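Local coordinates for 4-amino-4-deoxy-L-arabinose transferase or related glycosyltransferases of PMT family (Cupriavidus metallidurans, PDB 5EZM), which probably transfers 4-amino-4-deoxy-L-arabinose from a polyprenyl-phosphate carrier to lipid A at the bacterial inner membrane, at residues V43-S48 / G445-F450; T141-L146 / S438-A443; A414-V419 / F450-L455. One frame throughout, in Å; residues are numbered along the deposited sequence.

Interaction 1: V43-S48 / G445-F450. With MPG ([(Z)-octadec-9-enyl] (2R)-2,3-bis(oxidanyl)propanoate), chain B.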
loop_
_atom_site.group_PDB
_atom_site.type_symbol
_atom_site.label_atom_id
_atom_site.label_comp_id
_atom_site.label_asym_id
_atom_site.label_seq_id
_atom_site.Cartn_x
_atom_site.Cartn_y
_atom_site.Cartn_z
ATOM N N VAL A 43 -10.057 -14.515 -8.581
ATOM C CA VAL A 43 -9.155 -14.719 -9.708
ATOM C C VAL A 43 -8.673 -13.378 -10.252
ATOM O O VAL A 43 -7.498 -13.225 -10.609
ATOM C CB VAL A 43 -9.832 -15.579 -10.792
ATOM C CG1 VAL A 43 -11.142 -14.953 -11.238
ATOM C CG2 VAL A 43 -8.897 -15.788 -11.972
ATOM N N VAL A 44 -9.553 -12.372 -10.288
ATOM C CA VAL A 44 -9.093 -11.053 -10.709
ATOM C C VAL A 44 -8.187 -10.461 -9.641
ATOM O O VAL A 44 -7.228 -9.744 -9.953
ATOM C CB VAL A 44 -10.292 -10.137 -11.027
ATOM C CG1 VAL A 44 -9.842 -8.692 -11.237
ATOM C CG2 VAL A 44 -11.021 -10.641 -12.262
ATOM N N TRP A 45 -8.449 -10.788 -8.374
ATOM C CA TRP A 45 -7.677 -10.223 -7.274
ATOM C C TRP A 45 -6.209 -10.618 -7.361
ATOM O O TRP A 45 -5.321 -9.785 -7.140
ATOM C CB TRP A 45 -8.282 -10.674 -5.946
ATOM C CG TRP A 45 -7.709 -10.006 -4.739
ATOM C CD1 TRP A 45 -6.655 -10.436 -3.986
ATOM C CD2 TRP A 45 -8.172 -8.796 -4.130
ATOM N NE1 TRP A 45 -6.430 -9.563 -2.950
ATOM C CE2 TRP A 45 -7.348 -8.547 -3.018
ATOM C CE3 TRP A 45 -9.202 -7.897 -4.420
ATOM C CZ2 TRP A 45 -7.522 -7.437 -2.195
ATOM C CZ3 TRP A 45 -9.373 -6.796 -3.603
ATOM C CH2 TRP A 45 -8.539 -6.576 -2.504
ATOM N N PHE A 46 -5.929 -11.876 -7.692
ATOM C CA PHE A 46 -4.558 -12.376 -7.684
ATOM C C PHE A 46 -3.869 -12.280 -9.038
ATOM O O PHE A 46 -2.690 -11.912 -9.094
ATOM C CB PHE A 46 -4.525 -13.821 -7.176
ATOM C CG PHE A 46 -4.783 -13.933 -5.702
ATOM C CD1 PHE A 46 -3.760 -13.724 -4.790
ATOM C CD2 PHE A 46 -6.052 -14.215 -5.225
ATOM C CE1 PHE A 46 -3.994 -13.808 -3.431
ATOM C CE2 PHE A 46 -6.292 -14.302 -3.864
ATOM C CZ PHE A 46 -5.261 -14.097 -2.968
ATOM N N VAL A 47 -4.572 -12.592 -10.130
ATOM C CA VAL A 47 -3.968 -12.483 -11.458
ATOM C C VAL A 47 -3.462 -11.063 -11.697
ATOM O O VAL A 47 -2.321 -10.856 -12.130
ATOM C CB VAL A 47 -4.968 -12.921 -12.543
ATOM C CG1 VAL A 47 -4.465 -12.518 -13.926
ATOM C CG2 VAL A 47 -5.199 -14.422 -12.470
ATOM N N SER A 48 -4.293 -10.064 -11.381
ATOM C CA SER A 48 -3.897 -8.671 -11.562
ATOM C C SER A 48 -2.647 -8.306 -10.771
ATOM O O SER A 48 -2.015 -7.285 -11.071
ATOM C CB SER A 48 -5.049 -7.744 -11.169
ATOM O OG SER A 48 -5.507 -8.032 -9.860
ATOM N N GLY A 445 -18.579 -4.071 -11.300
ATOM C CA GLY A 445 -18.182 -3.233 -12.418
ATOM C C GLY A 445 -17.164 -2.183 -12.021
ATOM O O GLY A 445 -16.186 -1.953 -12.736
ATOM N N MET A 446 -17.376 -1.537 -10.871
ATOM C CA MET A 446 -16.419 -0.548 -10.386
ATOM C C MET A 446 -15.062 -1.183 -10.124
ATOM O O MET A 446 -14.024 -0.648 -10.530
ATOM C CB MET A 446 -16.951 0.118 -9.117
ATOM C CG MET A 446 -18.103 1.059 -9.366
ATOM S SD MET A 446 -17.580 2.427 -10.408
ATOM C CE MET A 446 -19.062 2.679 -11.370
ATOM N N TYR A 447 -15.053 -2.333 -9.446
ATOM C CA TYR A 447 -13.796 -2.989 -9.104
ATOM C C TYR A 447 -13.022 -3.380 -10.357
ATOM O O TYR A 447 -11.814 -3.133 -10.457
ATOM C CB TYR A 447 -14.070 -4.213 -8.232
ATOM C CG TYR A 447 -12.895 -5.155 -8.116
ATOM C CD1 TYR A 447 -11.737 -4.772 -7.455
ATOM C CD2 TYR A 447 -12.947 -6.430 -8.661
ATOM C CE1 TYR A 447 -10.665 -5.628 -7.344
ATOM C CE2 TYR A 447 -11.881 -7.295 -8.552
ATOM C CZ TYR A 447 -10.743 -6.888 -7.893
ATOM O OH TYR A 447 -9.674 -7.746 -7.785
ATOM N N LEU A 448 -13.706 -3.990 -11.329
ATOM C CA LEU A 448 -13.043 -4.309 -12.588
ATOM C C LEU A 448 -12.555 -3.044 -13.283
ATOM O O LEU A 448 -11.484 -3.038 -13.899
ATOM C CB LEU A 448 -13.984 -5.098 -13.497
ATOM C CG LEU A 448 -14.419 -6.482 -13.004
ATOM C CD1 LEU A 448 -15.338 -7.153 -14.014
ATOM C CD2 LEU A 448 -13.216 -7.359 -12.702
ATOM N N GLY A 449 -13.321 -1.958 -13.181
ATOM C CA GLY A 449 -12.945 -0.696 -13.785
ATOM C C GLY A 449 -11.649 -0.139 -13.237
ATOM O O GLY A 449 -10.695 0.095 -13.986
ATOM N N PHE A 450 -11.598 0.068 -11.920
ATOM C CA PHE A 450 -10.379 0.588 -11.316
ATOM C C PHE A 450 -9.226 -0.396 -11.445
ATOM O O PHE A 450 -8.062 0.021 -11.497
ATOM C CB PHE A 450 -10.632 0.949 -9.855
ATOM C CG PHE A 450 -11.486 2.171 -9.682
ATOM C CD1 PHE A 450 -10.957 3.435 -9.888
ATOM C CD2 PHE A 450 -12.819 2.058 -9.330
ATOM C CE1 PHE A 450 -11.738 4.562 -9.738
ATOM C CE2 PHE A 450 -13.604 3.184 -9.179
ATOM C CZ PHE A 450 -13.060 4.438 -9.384
HETATM C C2 MPG B . -0.464 -14.475 -12.882
HETATM C C3 MPG B . -0.151 -15.354 -11.677
HETATM C C4 MPG B . -0.973 -14.987 -10.452
HETATM C C5 MPG B . -0.512 -15.773 -9.214
HETATM C C6 MPG B . -1.558 -15.807 -8.087
HETATM C C7 MPG B . -1.098 -16.691 -6.910
HETATM C C8 MPG B . -2.122 -16.729 -5.752
HETATM C C9 MPG B . -1.511 -17.283 -4.442
HETATM C C10 MPG B . -2.443 -17.066 -3.217
HETATM C C11 MPG B . -1.727 -17.325 -1.874
HETATM C C12 MPG B . -2.707 -17.291 -0.651
HETATM C C1 MPG B . 0.456 -14.764 -14.072
#

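Interaction 2: T141-L146 / S438-A443. With MPG ([(Z)-octadec-9-enyl] (2R)-2,3-bis(oxidanyl)propanoate), chain C.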
loop_
_atom_site.group_PDB
_atom_site.type_symbol
_atom_site.label_atom_id
_atom_site.label_comp_id
_atom_site.label_asym_id
_atom_site.label_seq_id
_atom_site.Cartn_x
_atom_site.Cartn_y
_atom_site.Cartn_z
ATOM N N THR A 141 -21.103 -4.425 3.027
ATOM C CA THR A 141 -19.774 -3.992 3.448
ATOM C C THR A 141 -18.694 -4.611 2.569
ATOM O O THR A 141 -17.757 -3.920 2.145
ATOM C CB THR A 141 -19.550 -4.342 4.922
ATOM O OG1 THR A 141 -20.201 -3.372 5.750
ATOM C CG2 THR A 141 -18.071 -4.370 5.263
ATOM N N GLY A 142 -18.812 -5.910 2.278
ATOM C CA GLY A 142 -17.863 -6.540 1.374
ATOM C C GLY A 142 -17.867 -5.902 -0.003
ATOM O O GLY A 142 -16.811 -5.598 -0.565
ATOM N N LEU A 143 -19.061 -5.682 -0.560
ATOM C CA LEU A 143 -19.162 -5.003 -1.850
ATOM C C LEU A 143 -18.570 -3.601 -1.781
ATOM O O LEU A 143 -17.860 -3.171 -2.700
ATOM C CB LEU A 143 -20.623 -4.943 -2.290
ATOM C CG LEU A 143 -21.307 -6.305 -2.391
ATOM C CD1 LEU A 143 -22.803 -6.145 -2.568
ATOM C CD2 LEU A 143 -20.710 -7.095 -3.536
ATOM N N ALA A 144 -18.847 -2.881 -0.693
ATOM C CA ALA A 144 -18.322 -1.531 -0.527
ATOM C C ALA A 144 -16.800 -1.521 -0.576
ATOM O O ALA A 144 -16.197 -0.773 -1.356
ATOM C CB ALA A 144 -18.823 -0.936 0.787
ATOM N N LEU A 145 -16.159 -2.351 0.251
ATOM C CA LEU A 145 -14.701 -2.384 0.264
ATOM C C LEU A 145 -14.137 -2.883 -1.060
ATOM O O LEU A 145 -13.059 -2.440 -1.478
ATOM C CB LEU A 145 -14.210 -3.249 1.424
ATOM C CG LEU A 145 -14.567 -2.705 2.809
ATOM C CD1 LEU A 145 -14.072 -3.641 3.892
ATOM C CD2 LEU A 145 -13.983 -1.316 3.000
ATOM N N LEU A 146 -14.849 -3.786 -1.740
ATOM C CA LEU A 146 -14.374 -4.271 -3.031
ATOM C C LEU A 146 -14.359 -3.151 -4.064
ATOM O O LEU A 146 -13.371 -2.971 -4.786
ATOM C CB LEU A 146 -15.243 -5.434 -3.508
ATOM C CG LEU A 146 -14.845 -6.063 -4.846
ATOM C CD1 LEU A 146 -13.485 -6.742 -4.748
ATOM C CD2 LEU A 146 -15.902 -7.046 -5.324
ATOM N N SER A 438 -28.323 -5.486 -7.543
ATOM C CA SER A 438 -27.897 -4.306 -8.291
ATOM C C SER A 438 -26.599 -3.738 -7.727
ATOM O O SER A 438 -25.669 -3.415 -8.477
ATOM C CB SER A 438 -29.007 -3.253 -8.271
ATOM O OG SER A 438 -28.697 -2.154 -9.109
ATOM N N VAL A 439 -26.514 -3.621 -6.399
ATOM C CA VAL A 439 -25.307 -3.098 -5.767
ATOM C C VAL A 439 -24.134 -4.047 -5.986
ATOM O O VAL A 439 -22.991 -3.609 -6.152
ATOM C CB VAL A 439 -25.557 -2.834 -4.269
ATOM C CG1 VAL A 439 -24.292 -2.353 -3.587
ATOM C CG2 VAL A 439 -26.654 -1.806 -4.088
ATOM N N ALA A 440 -24.395 -5.357 -5.998
ATOM C CA ALA A 440 -23.323 -6.326 -6.217
ATOM C C ALA A 440 -22.742 -6.200 -7.621
ATOM O O ALA A 440 -21.517 -6.141 -7.796
ATOM C CB ALA A 440 -23.842 -7.744 -5.977
ATOM N N VAL A 441 -23.609 -6.155 -8.636
ATOM C CA VAL A 441 -23.142 -6.008 -10.012
ATOM C C VAL A 441 -22.438 -4.669 -10.200
ATOM O O VAL A 441 -21.395 -4.584 -10.859
ATOM C CB VAL A 441 -24.323 -6.171 -10.986
ATOM C CG1 VAL A 441 -23.873 -5.911 -12.403
ATOM C CG2 VAL A 441 -24.922 -7.564 -10.860
ATOM N N TYR A 442 -22.998 -3.604 -9.621
ATOM C CA TYR A 442 -22.391 -2.279 -9.719
ATOM C C TYR A 442 -20.994 -2.264 -9.105
ATOM O O TYR A 442 -20.038 -1.765 -9.712
ATOM C CB TYR A 442 -23.314 -1.266 -9.042
ATOM C CG TYR A 442 -22.696 0.056 -8.646
ATOM C CD1 TYR A 442 -22.719 1.139 -9.511
ATOM C CD2 TYR A 442 -22.129 0.231 -7.389
ATOM C CE1 TYR A 442 -22.175 2.355 -9.145
ATOM C CE2 TYR A 442 -21.583 1.441 -7.013
ATOM C CZ TYR A 442 -21.608 2.499 -7.896
ATOM O OH TYR A 442 -21.066 3.707 -7.529
ATOM N N ALA A 443 -20.854 -2.823 -7.901
ATOM C CA ALA A 443 -19.552 -2.869 -7.245
ATOM C C ALA A 443 -18.561 -3.716 -8.033
ATOM O O ALA A 443 -17.373 -3.382 -8.105
ATOM C CB ALA A 443 -19.697 -3.407 -5.822
HETATM C C2 MPG C . -28.218 -11.497 -4.942
HETATM C C3 MPG C . -26.876 -12.115 -4.560
HETATM C C4 MPG C . -25.701 -11.189 -4.843
HETATM C C5 MPG C . -24.351 -11.818 -4.455
HETATM C C6 MPG C . -23.378 -10.791 -3.847
HETATM C C7 MPG C . -22.354 -11.426 -2.886
HETATM C C8 MPG C . -21.550 -10.348 -2.120
HETATM C C9 MPG C . -20.244 -10.881 -1.479
HETATM C C10 MPG C . -19.148 -9.783 -1.395
HETATM C C11 MPG C . -17.743 -10.360 -1.114
HETATM C C12 MPG C . -16.584 -9.508 -1.742
HETATM C C13 MPG C . -15.200 -10.158 -1.525
HETATM C C14 MPG C . -14.167 -9.782 -2.634
HETATM C C1 MPG C . -29.407 -12.280 -4.377
#

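Interaction 3: A414-V419 / F450-L455. With MPG ([(Z)-octadec-9-enyl] (2R)-2,3-bis(oxidanyl)propanoate), chain D; MPG ([(Z)-octadec-9-enyl] (2R)-2,3-bis(oxidanyl)propanoate), chain X.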
loop_
_atom_site.group_PDB
_atom_site.type_symbol
_atom_site.label_atom_id
_atom_site.label_comp_id
_atom_site.label_asym_id
_atom_site.label_seq_id
_atom_site.Cartn_x
_atom_site.Cartn_y
_atom_site.Cartn_z
ATOM N N ALA A 414 -9.890 5.217 -20.539
ATOM C CA ALA A 414 -11.181 5.240 -21.214
ATOM C C ALA A 414 -11.875 3.888 -21.117
ATOM O O ALA A 414 -13.078 3.818 -20.840
ATOM C CB ALA A 414 -11.003 5.650 -22.674
ATOM N N VAL A 415 -11.128 2.802 -21.330
ATOM C CA VAL A 415 -11.691 1.464 -21.169
ATOM C C VAL A 415 -12.198 1.269 -19.744
ATOM O O VAL A 415 -13.270 0.690 -19.524
ATOM C CB VAL A 415 -10.651 0.393 -21.554
ATOM C CG1 VAL A 415 -11.100 -0.988 -21.095
ATOM C CG2 VAL A 415 -10.416 0.397 -23.056
ATOM N N ALA A 416 -11.444 1.763 -18.757
ATOM C CA ALA A 416 -11.857 1.617 -17.363
ATOM C C ALA A 416 -13.207 2.286 -17.116
ATOM O O ALA A 416 -14.123 1.678 -16.545
ATOM C CB ALA A 416 -10.786 2.193 -16.435
ATOM N N PHE A 417 -13.358 3.539 -17.549
ATOM C CA PHE A 417 -14.652 4.186 -17.360
ATOM C C PHE A 417 -15.741 3.511 -18.185
ATOM O O PHE A 417 -16.916 3.537 -17.797
ATOM C CB PHE A 417 -14.557 5.676 -17.688
ATOM C CG PHE A 417 -13.883 6.484 -16.614
ATOM C CD1 PHE A 417 -14.486 6.651 -15.378
ATOM C CD2 PHE A 417 -12.646 7.066 -16.837
ATOM C CE1 PHE A 417 -13.870 7.387 -14.385
ATOM C CE2 PHE A 417 -12.022 7.804 -15.846
ATOM C CZ PHE A 417 -12.635 7.965 -14.618
ATOM N N VAL A 418 -15.377 2.882 -19.305
ATOM C CA VAL A 418 -16.379 2.188 -20.108
ATOM C C VAL A 418 -16.908 0.966 -19.362
ATOM O O VAL A 418 -18.120 0.735 -19.309
ATOM C CB VAL A 418 -15.813 1.815 -21.490
ATOM C CG1 VAL A 418 -16.691 0.770 -22.163
ATOM C CG2 VAL A 418 -15.732 3.051 -22.369
ATOM N N VAL A 419 -16.015 0.171 -18.765
ATOM C CA VAL A 419 -16.494 -0.994 -18.025
ATOM C C VAL A 419 -17.255 -0.553 -16.779
ATOM O O VAL A 419 -18.222 -1.213 -16.370
ATOM C CB VAL A 419 -15.337 -1.966 -17.697
ATOM C CG1 VAL A 419 -14.209 -1.266 -17.000
ATOM C CG2 VAL A 419 -15.825 -3.131 -16.845
ATOM N N PHE A 450 -11.598 0.068 -11.920
ATOM C CA PHE A 450 -10.379 0.588 -11.316
ATOM C C PHE A 450 -9.226 -0.396 -11.445
ATOM O O PHE A 450 -8.062 0.021 -11.497
ATOM C CB PHE A 450 -10.632 0.949 -9.855
ATOM C CG PHE A 450 -11.486 2.171 -9.682
ATOM C CD1 PHE A 450 -10.957 3.435 -9.888
ATOM C CD2 PHE A 450 -12.819 2.058 -9.330
ATOM C CE1 PHE A 450 -11.738 4.562 -9.738
ATOM C CE2 PHE A 450 -13.604 3.184 -9.179
ATOM C CZ PHE A 450 -13.060 4.438 -9.384
ATOM N N THR A 451 -9.520 -1.697 -11.508
ATOM C CA THR A 451 -8.468 -2.667 -11.791
ATOM C C THR A 451 -7.863 -2.415 -13.165
ATOM O O THR A 451 -6.638 -2.411 -13.325
ATOM C CB THR A 451 -9.012 -4.093 -11.691
ATOM O OG1 THR A 451 -9.348 -4.384 -10.328
ATOM C CG2 THR A 451 -7.970 -5.094 -12.173
ATOM N N VAL A 452 -8.712 -2.185 -14.171
ATOM C CA VAL A 452 -8.203 -1.844 -15.497
ATOM C C VAL A 452 -7.405 -0.549 -15.441
ATOM O O VAL A 452 -6.355 -0.421 -16.081
ATOM C CB VAL A 452 -9.357 -1.754 -16.514
ATOM C CG1 VAL A 452 -8.851 -1.196 -17.838
ATOM C CG2 VAL A 452 -9.991 -3.120 -16.719
ATOM N N ALA A 453 -7.880 0.430 -14.665
ATOM C CA ALA A 453 -7.143 1.682 -14.544
ATOM C C ALA A 453 -5.770 1.469 -13.918
ATOM O O ALA A 453 -4.817 2.178 -14.259
ATOM C CB ALA A 453 -7.951 2.694 -13.734
ATOM N N LEU A 454 -5.643 0.498 -13.010
ATOM C CA LEU A 454 -4.345 0.237 -12.395
ATOM C C LEU A 454 -3.431 -0.531 -13.342
ATOM O O LEU A 454 -2.255 -0.184 -13.499
ATOM C CB LEU A 454 -4.521 -0.523 -11.077
ATOM C CG LEU A 454 -3.234 -0.824 -10.297
ATOM C CD1 LEU A 454 -2.388 0.426 -10.138
ATOM C CD2 LEU A 454 -3.542 -1.442 -8.939
ATOM N N LEU A 455 -3.956 -1.579 -13.985
ATOM C CA LEU A 455 -3.162 -2.320 -14.959
ATOM C C LEU A 455 -2.700 -1.428 -16.102
ATOM O O LEU A 455 -1.611 -1.630 -16.649
ATOM C CB LEU A 455 -3.966 -3.499 -15.502
ATOM C CG LEU A 455 -4.398 -4.554 -14.485
ATOM C CD1 LEU A 455 -5.260 -5.603 -15.158
ATOM C CD2 LEU A 455 -3.190 -5.195 -13.818
HETATM C C2 MPG D . -9.379 -6.959 -16.689
HETATM C C3 MPG D . -8.627 -7.679 -15.576
HETATM C C4 MPG D . -7.796 -8.844 -16.093
HETATM C C5 MPG D . -7.694 -9.976 -15.060
HETATM C C6 MPG D . -7.485 -11.351 -15.716
HETATM C C1 MPG D . -10.829 -6.647 -16.304
HETATM C C2 MPG X . -0.410 -1.998 -22.818
HETATM C C3 MPG X . 0.255 -2.248 -21.471
HETATM C C4 MPG X . -0.744 -2.482 -20.347
HETATM C C5 MPG X . -2.022 -3.198 -20.813
HETATM C C6 MPG X . -3.161 -3.122 -19.782
HETATM C C7 MPG X . -4.275 -4.151 -20.066
HETATM C C8 MPG X . -5.477 -4.024 -19.098
HETATM C C1 MPG X . 0.506 -1.237 -23.778
#

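Interaction 1: V43-S48 / G445-F450
Within the transmembrane bundle of this GT-C-fold glycosyltransferase, Tyr447 of helix 435-456 spans the gap to Val44 and Trp45 of helix 31-47. The two short segments run nearly parallel, at 14°, but their axes come no closer than 11.5 Å. A long, flat side chain suits so wide a spacing. In Tyr447, CG lies anti to the backbone N (chi1 165°), which sends the ring across the interface with its phenol end between the two partners. On one flank, CE2 of Tyr447 rests 3.6 Å from CG1 of Val44, the side chains passing each other in opposite directions. On the other, CZ of Tyr447 lies 3.9 Å from CE3 of Trp45. Here the side chains cross at roughly a right angle, and the ring contact is oblique. The hydroxyl comes close to the backbone N of Trp45, but the angle is poor and no hydrogen bond forms. Val44, branched at CB, packs beside the phenol and also meets Leu448, with 3.9 Å between CG1 of Val44 and CD2 of Leu448. Phe46 lies on another side of its helix and packs on a lipid, CD1 of Phe46 standing 3.6 Å from C8 of the chain-B molecule. CD1 of Trp45 sits over the centre of the Phe46 ring. The indole NE1 is bonded to Ala115 O of helix 112-133, whose Leu119 touches both Trp45 and Phe46, while Tyr447 leans on His156 and on Ser152 of helix 149-155.

Interaction 2: T141-L146 / S438-A443
Leu143 lays its side chain against Val439, Ala440 and Ala443 of helix 435-456, its two methyls turned to different neighbours. CG is anti to the carbonyl carbon (chi1 -57°) and CD1 is anti to CA (chi2 169°), which places CD1 against Ala440 while CD2 is turned to a bound lipid. CD1 of Leu143 settles against the backbone of the other helix, 3.7 Å from CA of Ala440, and is flanked by CB of the same alanine. CD1 also meets CG1 of Val439, at 4.2 Å. CD2 of Leu143 touches the hydrocarbon tail of the chain-C lipid, 3.6 Å from its C8. The same tail passes CB of Ala440, which stands 3.7 Å from C6, so this alanine methyl touches both the leucine and the lipid. One turn further along, Ala443 points toward the partner helix. Its CB comes 4.0 Å from CB of Leu143 and also faces that residue's carbonyl oxygen. The small alanine side chain goes with the close approach of the backbones, CA of Leu143 and CA of Ala443 being 5.8 Å apart. The segments of helix 135-147 and helix 435-456 run in the same direction at 20°, with axes 9.3 Å apart at closest approach; the leucine packs mainly on alanines. Leu146 faces the same way but meets the lipid instead, through CD1. Nearby, helix 352-365 touches Val439 through Leu364. No hydrogen bond joins the two segments. Backbone polar groups pair along their own helices, and the interface depends on dispersion and fit, consistent with a setting among lipid tails inside the membrane.

Interaction 3: A414-V419 / F450-L455
Ala416 and Val452 mark the closest backbone approach here, their CA atoms 5.4 Å apart. The methyl of Ala416 points toward the other helix and sits between two residues: its CB is 4.1 Å from CG1 of Val452 and 3.9 Å from CB of Ala453, and it also touches the backbone N of Ala453. Val415, at the border of the patch, adds its CG1, which meets CG1 of Val452 at 4.0 Å with the two side chains crossing at about a right angle. In Val452 CG1 is anti to the backbone N (chi1 171°), and this rotation turns CG1 to the protein while CG2 is left facing the lipid. CG2 of Val452 then lies 3.6 Å from C1 of the chain-D molecule. The two segments belong to consecutive helices, 403-430 and 435-456, which form an antiparallel transmembrane helical hairpin closed by a short connection. Their axes run at 171° and come within 7.9 Å, a close spacing that alanine at both Ala416 and Ala453 permits because neither carries bulk beyond CB. Val452, branched at CB, gives one methyl to the helix contact and the other to the lipid. In the outer shell, Phe417 packs on Leu387 of helix 369-389, on a side of its helix turned from the hairpin partner. The hydroxyl of Tyr409, on helix 403-430, is hydrogen-bonded to the carbonyl oxygen of Ala453 and so ties the hairpin together again. Thr451 OG1 is bonded to Tyr447 O one turn back. Leu455 touches two lipids: CD1 approaches C3 of the chain-D molecule, and CB packs on C8 of the chain-X molecule.

How the interactions relate
All three contacts use helix 435-456: interactions 1 and 2 lie along much the same side at successive turns, interaction 3 on another. Interactions 1 and 3 share Phe450 and lie with centres about 9 Å apart; CA of Gly449 rests 3.5 Å from CG1 of Val419, and O of Ser48 lies 3.6 Å from CD2 of Leu455. Interaction 2 is about 13 Å from interaction 1, centre to centre, and joins it where CD1 of Tyr447 packs 3.6 Å from O of Leu146. Interactions 2 and 3 do not touch, with nearest atoms about 7 Å apart. None belongs to the zinc site formed by Glu87, His268 and His270; each instead borders bound lipid.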